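Local structure of putative non-ribosomal peptide synthetase (Actinomadura parvosata subsp. kistnae, 6M7L) at residues V276-A281 with T332-R337. The protein is a condensation-type domain of a non-ribosomal peptide synthetase that probably serves to recruit cytochrome P450 enzymes to the assembly line rather than to join amino acids. Numbering follows the deposited sequence.
Sequences VHAALA and TEILGR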
ATOM      1  N   VAL A 276      22.734  -0.183 -15.654  1.00 64.18           N
ATOM      2  CA  VAL A 276      23.470   0.415 -14.543  1.00 61.87           C
ATOM      3  C   VAL A 276      24.483  -0.575 -13.978  1.00 65.22           C
ATOM      4  O   VAL A 276      25.578  -0.189 -13.552  1.00 61.46           O
ATOM      5  CB  VAL A 276      22.492   0.911 -13.463  1.00 56.68           C
ATOM      6  CG1 VAL A 276      23.250   1.530 -12.295  1.00 63.69           C
ATOM      7  CG2 VAL A 276      21.512   1.910 -14.056  1.00 56.60           C
ATOM      8  N   HIS A 277      24.132  -1.864 -13.963  1.00 63.20           N
ATOM      9  CA  HIS A 277      25.075  -2.896 -13.539  1.00 57.19           C
ATOM     10  C   HIS A 277      26.343  -2.852 -14.383  1.00 61.61           C
ATOM     11  O   HIS A 277      27.458  -2.873 -13.850  1.00 63.64           O
ATOM     12  CB  HIS A 277      24.401  -4.268 -13.629  1.00 60.47           C
ATOM     13  CG  HIS A 277      25.259  -5.414 -13.187  1.00 58.89           C
ATOM     14  ND1 HIS A 277      26.568  -5.264 -12.781  1.00 62.43           N
ATOM     15  CD2 HIS A 277      24.986  -6.737 -13.089  1.00 58.99           C
ATOM     16  CE1 HIS A 277      27.065  -6.444 -12.457  1.00 66.69           C
ATOM     17  NE2 HIS A 277      26.124  -7.355 -12.634  1.00 54.64           N
ATOM     18  N   ALA A 278      26.188  -2.783 -15.708  1.00 66.32           N
ATOM     19  CA  ALA A 278      27.349  -2.736 -16.590  1.00 64.85           C
ATOM     20  C   ALA A 278      28.163  -1.470 -16.358  1.00 66.45           C
ATOM     21  O   ALA A 278      29.395  -1.518 -16.266  1.00 60.50           O
ATOM     22  CB  ALA A 278      26.904  -2.838 -18.049  1.00 59.95           C
ATOM     23  N   ALA A 279      27.486  -0.322 -16.258  1.00 63.69           N
ATOM     24  CA  ALA A 279      28.188   0.936 -16.021  1.00 69.00           C
ATOM     25  C   ALA A 279      28.963   0.893 -14.710  1.00 65.04           C
ATOM     26  O   ALA A 279      30.152   1.228 -14.667  1.00 65.87           O
ATOM     27  CB  ALA A 279      27.195   2.096 -16.023  1.00 56.68           C
ATOM     28  N   LEU A 280      28.302   0.473 -13.629  1.00 63.82           N
ATOM     29  CA  LEU A 280      28.967   0.388 -12.333  1.00 65.50           C
ATOM     30  C   LEU A 280      30.136  -0.588 -12.376  1.00 65.75           C
ATOM     31  O   LEU A 280      31.186  -0.341 -11.770  1.00 62.77           O
ATOM     32  CB  LEU A 280      27.956  -0.022 -11.259  1.00 58.23           C
ATOM     33  CG  LEU A 280      28.371   0.049  -9.788  1.00 55.99           C
ATOM     34  CD1 LEU A 280      28.742   1.469  -9.396  1.00 52.25           C
ATOM     35  CD2 LEU A 280      27.249  -0.473  -8.906  1.00 56.11           C
ATOM     36  N   ALA A 281      29.975  -1.699 -13.101  1.00 67.61           N
ATOM     37  CA  ALA A 281      31.055  -2.672 -13.221  1.00 60.18           C
ATOM     38  C   ALA A 281      32.266  -2.082 -13.935  1.00 67.91           C
ATOM     39  O   ALA A 281      33.405  -2.459 -13.637  1.00 64.94           O
ATOM     40  CB  ALA A 281      30.555  -3.916 -13.956  1.00 59.72           C
ATOM     41  N   THR A 332      28.330  -2.365 -24.616  1.00 76.36           N
ATOM     42  CA  THR A 332      27.362  -3.327 -25.134  1.00 77.51           C
ATOM     43  C   THR A 332      27.768  -4.753 -24.786  1.00 77.82           C
ATOM     44  O   THR A 332      26.921  -5.579 -24.428  1.00 73.14           O
ATOM     45  CB  THR A 332      27.219  -3.173 -26.649  1.00 74.02           C
ATOM     46  OG1 THR A 332      28.513  -3.228 -27.263  1.00 82.11           O
ATOM     47  CG2 THR A 332      26.558  -1.853 -26.991  1.00 68.85           C
ATOM     48  N   GLU A 333      29.065  -5.056 -24.880  1.00 79.65           N
ATOM     49  CA  GLU A 333      29.535  -6.397 -24.552  1.00 77.12           C
ATOM     50  C   GLU A 333      29.473  -6.649 -23.052  1.00 73.14           C
ATOM     51  O   GLU A 333      29.132  -7.756 -22.618  1.00 71.99           O
ATOM     52  CB  GLU A 333      30.956  -6.593 -25.078  1.00 76.88           C
ATOM     53  CG  GLU A 333      31.482  -8.010 -24.947  1.00 77.53           C
ATOM     54  CD  GLU A 333      32.824  -8.190 -25.631  1.00 92.68           C
ATOM     55  OE1 GLU A 333      33.391  -7.178 -26.098  1.00 90.70           O
ATOM     56  OE2 GLU A 333      33.307  -9.341 -25.707  1.00 92.96           O
ATOM     57  N   ILE A 334      29.796  -5.636 -22.244  1.00 74.71           N
ATOM     58  CA  ILE A 334      29.670  -5.771 -20.797  1.00 75.44           C
ATOM     59  C   ILE A 334      28.204  -5.889 -20.402  1.00 69.79           C
ATOM     60  O   ILE A 334      27.850  -6.636 -19.481  1.00 64.12           O
ATOM     61  CB  ILE A 334      30.362  -4.590 -20.092  1.00 73.30           C
ATOM     62  CG1 ILE A 334      31.851  -4.580 -20.434  1.00 71.97           C
ATOM     63  CG2 ILE A 334      30.156  -4.659 -18.587  1.00 65.26           C
ATOM     64  CD1 ILE A 334      32.598  -3.386 -19.910  1.00 80.61           C
ATOM     65  N   LEU A 335      27.328  -5.162 -21.099  1.00 71.43           N
ATOM     66  CA  LEU A 335      25.894  -5.293 -20.863  1.00 71.31           C
ATOM     67  C   LEU A 335      25.433  -6.726 -21.105  1.00 68.40           C
ATOM     68  O   LEU A 335      24.533  -7.221 -20.416  1.00 68.25           O
ATOM     69  CB  LEU A 335      25.131  -4.316 -21.758  1.00 69.11           C
ATOM     70  CG  LEU A 335      23.755  -3.825 -21.309  1.00 73.47           C
ATOM     71  CD1 LEU A 335      23.455  -2.487 -21.960  1.00 71.77           C
ATOM     72  CD2 LEU A 335      22.670  -4.833 -21.652  1.00 77.66           C
ATOM     73  N   GLY A 336      26.043  -7.408 -22.074  1.00 66.68           N
ATOM     74  CA  GLY A 336      25.701  -8.802 -22.305  1.00 68.53           C
ATOM     75  C   GLY A 336      26.173  -9.704 -21.182  1.00 68.04           C
ATOM     76  O   GLY A 336      25.427 -10.563 -20.705  1.00 67.36           O
ATOM     77  N   ARG A 337      27.422  -9.519 -20.742  1.00 68.23           N
ATOM     78  CA  ARG A 337      27.937 -10.309 -19.628  1.00 68.96           C
ATOM     79  C   ARG A 337      27.121 -10.068 -18.366  1.00 67.99           C
ATOM     80  O   ARG A 337      26.839 -11.005 -17.611  1.00 66.69           O
ATOM     81  CB  ARG A 337      29.411  -9.979 -19.382  1.00 70.23           C
ATOM     82  CG  ARG A 337      30.250  -9.873 -20.642  1.00 69.08           C
ATOM     83  CD  ARG A 337      31.445 -10.811 -20.609  1.00 73.86           C
ATOM     84  NE  ARG A 337      32.361 -10.560 -21.719  1.00 77.73           N
ATOM     85  CZ  ARG A 337      33.555  -9.990 -21.590  1.00 80.42           C
ATOM     86  NH1 ARG A 337      33.989  -9.619 -20.394  1.00 77.68           N
ATOM     87  NH2 ARG A 337      34.318  -9.798 -22.658  1.00 78.20           N
TER
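The methyl of Ala-278 sits over one face of the peptide group between Ile-334 and Leu-335, with CB 3.9 Å from Leu-335 N and almost directly above that nitrogen. This is a helix-helix contact in the C-terminal lobe of the condensation fold, which belongs to the CoA-dependent acyltransferase superfamily, and it joins helices 272-288 and 331-346. The small alanine lets the backbones come close: CA of Ala-278 and CA of Leu-335 are 5.2 Å apart. No hydrogen bond crosses, and what holds the pair is van der Waals contact between buried residues, 135 Å² in all.

Ile-334 flanks the methyl with its CG2 branch, which points anti to its own backbone N while CG1 stays beside it (chi1 to CG1 -61°). That branch reaches across toward the other helix; Ala-281 CB, one turn further on, stays at 4.7 Å from Ile-334 CG2, near but not in contact. Leu-325 and Pro-329 border the same isoleucine. Behind Ala-278, Val-276 and Leu-280 press on strand 374-380, while His-277 packs against Leu-321, Val-323 and Ile-295.

On helix 331-346, Arg-337 NH2 and Glu-333 OE2 form a salt bridge, 3.2 Å apart, whose hydrogen bond is weak; it lies one turn along the helix, away from the interface. Leu-335 brings its CB to 4.4 Å from Ala-278 CB, and Ile-334 CG2 lies 3.8 Å from that same methyl.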